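Local coordinates for protein nitrate reductase (Ulva prolifera, PDB 5YLY) that probably reduces nitrate to nitrite with electrons from NADH, passed on through the FAD of this reductase domain, the first step of nitrate assimilation, at residues P26-E40 and F51-L64. Sequence-based numbering, arbitrary orientation.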
# COMPACT_ATOMS: atom_id res chain seq x y z
N PRO A 26 -3.89 14.07 17.54
CA PRO A 26 -3.86 12.76 16.86
C PRO A 26 -3.20 11.67 17.68
O PRO A 26 -2.41 11.97 18.59
CB PRO A 26 -3.08 13.06 15.57
CG PRO A 26 -2.14 14.15 15.95
CD PRO A 26 -2.90 15.01 16.95
N PHE A 27 -3.48 10.42 17.34
CA PHE A 27 -2.86 9.26 17.96
C PHE A 27 -1.37 9.19 17.60
O PHE A 27 -0.54 9.08 18.49
CB PHE A 27 -3.56 7.98 17.53
CG PHE A 27 -2.90 6.70 18.00
CD1 PHE A 27 -3.11 6.22 19.28
CD2 PHE A 27 -2.12 5.94 17.13
CE1 PHE A 27 -2.53 5.03 19.71
CE2 PHE A 27 -1.56 4.72 17.56
CZ PHE A 27 -1.78 4.28 18.84
N LEU A 28 -1.04 9.27 16.30
CA LEU A 28 0.36 9.17 15.86
C LEU A 28 1.23 10.33 16.32
O LEU A 28 0.87 11.51 16.17
CB LEU A 28 0.48 8.96 14.35
CG LEU A 28 -0.12 7.67 13.81
CD1 LEU A 28 -0.11 7.72 12.32
CD2 LEU A 28 0.63 6.42 14.34
N ASN A 29 2.38 9.97 16.90
CA ASN A 29 3.37 10.91 17.41
C ASN A 29 4.72 10.36 16.97
O ASN A 29 5.12 9.29 17.43
CB ASN A 29 3.28 11.06 18.93
CG ASN A 29 4.26 12.06 19.48
OD1 ASN A 29 5.26 12.40 18.84
ND2 ASN A 29 4.03 12.50 20.70
N PRO A 30 5.41 11.04 16.03
CA PRO A 30 6.65 10.48 15.48
C PRO A 30 7.79 10.31 16.48
O PRO A 30 8.76 9.62 16.17
CB PRO A 30 7.00 11.46 14.35
CG PRO A 30 6.36 12.76 14.78
CD PRO A 30 5.06 12.31 15.35
N LYS A 31 7.66 10.88 17.69
CA LYS A 31 8.68 10.82 18.73
C LYS A 31 8.36 9.71 19.73
O LYS A 31 9.16 9.48 20.64
CB LYS A 31 8.72 12.13 19.52
CG LYS A 31 9.00 13.39 18.73
CD LYS A 31 9.21 14.52 19.73
CE LYS A 31 9.02 15.89 19.16
NZ LYS A 31 8.98 16.91 20.23
N LYS A 32 7.16 9.08 19.61
CA LYS A 32 6.72 8.12 20.61
C LYS A 32 6.22 6.79 20.07
O LYS A 32 5.66 6.72 18.97
CB LYS A 32 5.62 8.73 21.48
CG LYS A 32 6.07 9.87 22.38
CD LYS A 32 4.99 10.30 23.35
CE LYS A 32 5.55 11.26 24.37
NZ LYS A 32 4.57 11.56 25.44
N GLN A 33 6.42 5.74 20.89
CA GLN A 33 5.88 4.39 20.65
C GLN A 33 4.55 4.45 21.38
O GLN A 33 4.52 4.71 22.59
CB GLN A 33 6.78 3.30 21.26
CG GLN A 33 8.15 3.15 20.58
CD GLN A 33 8.08 2.60 19.17
OE1 GLN A 33 7.05 2.12 18.68
NE2 GLN A 33 9.20 2.65 18.47
N LYS A 34 3.45 4.30 20.64
CA LYS A 34 2.13 4.39 21.26
C LYS A 34 1.42 3.07 21.21
O LYS A 34 1.36 2.45 20.16
CB LYS A 34 1.31 5.53 20.64
CG LYS A 34 1.95 6.89 21.07
CD LYS A 34 1.07 8.08 20.89
CE LYS A 34 -0.04 8.23 21.89
NZ LYS A 34 -0.92 9.37 21.51
N ALA A 35 0.95 2.61 22.36
CA ALA A 35 0.28 1.31 22.45
C ALA A 35 -1.09 1.33 21.73
O ALA A 35 -1.80 2.33 21.80
CB ALA A 35 0.10 0.94 23.91
N ALA A 36 -1.43 0.25 21.04
CA ALA A 36 -2.73 0.12 20.37
C ALA A 36 -3.21 -1.28 20.69
O ALA A 36 -2.46 -2.24 20.53
CB ALA A 36 -2.57 0.29 18.86
N GLU A 37 -4.46 -1.40 21.13
CA GLU A 37 -5.03 -2.67 21.53
C GLU A 37 -5.81 -3.32 20.41
O GLU A 37 -6.61 -2.66 19.75
CB GLU A 37 -5.94 -2.45 22.75
CG GLU A 37 -6.38 -3.74 23.41
CD GLU A 37 -7.32 -3.49 24.57
OE1 GLU A 37 -6.82 -3.16 25.66
OE2 GLU A 37 -8.55 -3.56 24.37
N LEU A 38 -5.61 -4.62 20.21
CA LEU A 38 -6.35 -5.35 19.18
C LEU A 38 -7.81 -5.48 19.59
O LEU A 38 -8.12 -6.03 20.65
CB LEU A 38 -5.71 -6.73 18.97
CG LEU A 38 -6.28 -7.56 17.79
CD1 LEU A 38 -6.18 -6.78 16.44
CD2 LEU A 38 -5.58 -8.94 17.69
N LYS A 39 -8.72 -4.96 18.75
CA LYS A 39 -10.17 -4.97 18.97
C LYS A 39 -10.89 -6.09 18.21
O LYS A 39 -11.87 -6.61 18.71
CB LYS A 39 -10.81 -3.60 18.62
CG LYS A 39 -10.23 -2.42 19.43
CD LYS A 39 -10.58 -2.55 20.92
CE LYS A 39 -10.09 -1.34 21.71
NZ LYS A 39 -10.72 -1.29 23.06
N GLU A 40 -10.42 -6.45 16.99
CA GLU A 40 -11.00 -7.53 16.19
C GLU A 40 -9.92 -8.10 15.34
O GLU A 40 -9.05 -7.36 14.92
CB GLU A 40 -12.12 -7.00 15.25
CG GLU A 40 -13.29 -6.34 15.98
CD GLU A 40 -14.46 -5.98 15.10
OE1 GLU A 40 -14.68 -4.78 14.81
OE2 GLU A 40 -15.17 -6.92 14.68
N PHE A 51 -6.58 -6.82 10.95
CA PHE A 51 -6.40 -6.56 12.38
C PHE A 51 -6.96 -5.19 12.65
O PHE A 51 -6.51 -4.21 12.04
CB PHE A 51 -4.90 -6.59 12.75
CG PHE A 51 -4.27 -7.94 12.54
CD1 PHE A 51 -4.30 -8.90 13.55
CD2 PHE A 51 -3.71 -8.28 11.32
CE1 PHE A 51 -3.74 -10.16 13.35
CE2 PHE A 51 -3.17 -9.55 11.10
CZ PHE A 51 -3.19 -10.49 12.12
N ARG A 52 -7.94 -5.09 13.56
CA ARG A 52 -8.53 -3.80 13.86
C ARG A 52 -8.02 -3.37 15.20
O ARG A 52 -8.32 -4.01 16.21
CB ARG A 52 -10.08 -3.90 13.86
CG ARG A 52 -10.75 -2.54 14.16
CD ARG A 52 -12.20 -2.50 13.64
NE ARG A 52 -12.21 -2.61 12.17
CZ ARG A 52 -12.99 -3.43 11.47
NH1 ARG A 52 -13.88 -4.21 12.08
NH2 ARG A 52 -12.92 -3.46 10.14
N PHE A 53 -7.20 -2.30 15.22
CA PHE A 53 -6.56 -1.81 16.44
C PHE A 53 -7.23 -0.55 16.91
O PHE A 53 -7.43 0.37 16.13
CB PHE A 53 -5.05 -1.54 16.21
CG PHE A 53 -4.20 -2.78 16.17
CD1 PHE A 53 -3.78 -3.39 17.35
CD2 PHE A 53 -3.82 -3.34 14.96
CE1 PHE A 53 -2.99 -4.54 17.31
CE2 PHE A 53 -3.01 -4.47 14.93
CZ PHE A 53 -2.59 -5.06 16.10
N GLY A 54 -7.51 -0.50 18.21
CA GLY A 54 -8.12 0.69 18.78
C GLY A 54 -7.10 1.76 19.07
O GLY A 54 -5.93 1.47 19.32
N LEU A 55 -7.52 3.02 18.98
CA LEU A 55 -6.69 4.17 19.34
C LEU A 55 -6.86 4.42 20.85
O LEU A 55 -7.36 3.53 21.54
CB LEU A 55 -7.05 5.39 18.46
CG LEU A 55 -6.87 5.14 16.93
CD1 LEU A 55 -7.12 6.39 16.10
CD2 LEU A 55 -5.50 4.57 16.60
N GLU A 56 -6.43 5.58 21.39
CA GLU A 56 -6.52 5.85 22.83
C GLU A 56 -7.97 5.97 23.28
O GLU A 56 -8.29 5.65 24.42
CB GLU A 56 -5.73 7.11 23.20
CG GLU A 56 -4.25 7.01 22.91
CD GLU A 56 -3.45 8.23 23.33
OE1 GLU A 56 -3.49 9.25 22.60
OE2 GLU A 56 -2.85 8.20 24.42
N HIS A 57 -8.85 6.43 22.37
CA HIS A 57 -10.28 6.60 22.59
C HIS A 57 -11.01 6.47 21.26
O HIS A 57 -10.40 6.65 20.20
CB HIS A 57 -10.61 7.89 23.36
CG HIS A 57 -10.32 9.15 22.60
ND1 HIS A 57 -11.23 9.70 21.74
CD2 HIS A 57 -9.23 9.95 22.66
CE1 HIS A 57 -10.67 10.80 21.28
NE2 HIS A 57 -9.46 10.99 21.81
N ASP A 58 -12.28 6.09 21.30
CA ASP A 58 -12.99 5.76 20.06
C ASP A 58 -13.35 6.97 19.15
O ASP A 58 -13.93 6.76 18.08
CB ASP A 58 -14.21 4.87 20.36
CG ASP A 58 -15.35 5.49 21.12
OD1 ASP A 58 -15.32 6.72 21.36
OD2 ASP A 58 -16.28 4.75 21.50
N GLU A 59 -12.98 8.20 19.52
CA GLU A 59 -13.23 9.35 18.64
C GLU A 59 -11.90 9.98 18.15
O GLU A 59 -11.90 11.03 17.49
CB GLU A 59 -14.09 10.39 19.35
CG GLU A 59 -15.55 10.00 19.48
CD GLU A 59 -16.33 10.89 20.43
OE1 GLU A 59 -16.03 12.11 20.50
OE2 GLU A 59 -17.25 10.37 21.10
N GLN A 60 -10.78 9.32 18.44
CA GLN A 60 -9.46 9.88 18.16
C GLN A 60 -9.08 9.83 16.71
O GLN A 60 -9.35 8.86 16.02
CB GLN A 60 -8.38 9.24 19.06
CG GLN A 60 -7.06 10.00 19.08
CD GLN A 60 -5.98 9.34 19.90
OE1 GLN A 60 -5.92 8.12 20.04
NE2 GLN A 60 -5.09 10.14 20.47
N LEU A 61 -8.49 10.93 16.24
CA LEU A 61 -7.96 11.07 14.88
C LEU A 61 -6.68 10.23 14.82
O LEU A 61 -5.86 10.29 15.73
CB LEU A 61 -7.62 12.56 14.67
CG LEU A 61 -7.04 13.00 13.31
CD1 LEU A 61 -8.07 12.84 12.20
CD2 LEU A 61 -6.58 14.44 13.38
N LEU A 62 -6.50 9.47 13.73
CA LEU A 62 -5.28 8.69 13.58
C LEU A 62 -4.06 9.60 13.42
O LEU A 62 -3.06 9.38 14.09
CB LEU A 62 -5.38 7.74 12.39
CG LEU A 62 -4.14 6.88 12.09
CD1 LEU A 62 -3.75 5.97 13.29
CD2 LEU A 62 -4.39 6.05 10.82
N GLY A 63 -4.15 10.58 12.53
CA GLY A 63 -3.07 11.53 12.26
C GLY A 63 -2.03 10.98 11.32
O GLY A 63 -0.83 11.16 11.55
N LEU A 64 -2.49 10.29 10.27
CA LEU A 64 -1.63 9.69 9.26
C LEU A 64 -1.86 10.43 7.95
O LEU A 64 -2.88 10.17 7.28
CB LEU A 64 -1.92 8.16 9.07
CG LEU A 64 -0.97 7.43 8.09
CD1 LEU A 64 0.51 7.47 8.59
CD2 LEU A 64 -1.41 5.96 7.88
O HOH W 1 0.36 12.62 13.44
O HOH W 2 -6.08 0.94 22.09
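Phe27 packs against Leu55, Glu56 and Gln60; its CG lies anti to the backbone N (chi1 174°), which carries the ring beside Leu55 and Glu56. Leu55 CD2 lies over one face of the ring, 3.8 Å from its centroid and 17° off the normal, a CH-pi contact; Glu56 CG meets the ring edge. The amide of Gln60 stands nearly upright to the ring, planes 79° apart, with OE1 3.4 Å from Phe27 CB. Two bonds fix that amide: OE1 accepts from Glu56 N, and NE2 gives to the anti lone pair of Glu56 OE1. The same carboxylate oxygen takes Lys34 NZ at 2.8 Å from above its plane, a salt bridge, while NZ also reaches a lone pair of Phe27 O. With an alanine at Gln60, Glu56 N would probably lose its acceptor and Glu56 OE1 its amide donor, and a gap is likely to open beside Phe27 CB. On the backbone, Phe27 N and Leu28 N donate to Leu61 O and Leu62 O. Further along, Leu38 CD1 sits over the centre of the Phe53 ring, 4.0 Å from the centroid. Between the neighbouring strands, Glu40 OE1 lies in the guanidinium plane of Arg52, 2.9 Å from NH1, which approaches from above the carboxylate plane, a salt bridge; Arg52 NE pairs with Asp103. Lys39 N bonds to Arg52 O at 2.7 Å and Glu40 N weakly to the same oxygen, giving a classic beta bulge. Strands 34-43 and 48-54 thus form an antiparallel hairpin, flanked by strands 135-142 and 101-107, in the six-stranded antiparallel beta barrel that binds FAD in the ferredoxin-NADP+ reductase family.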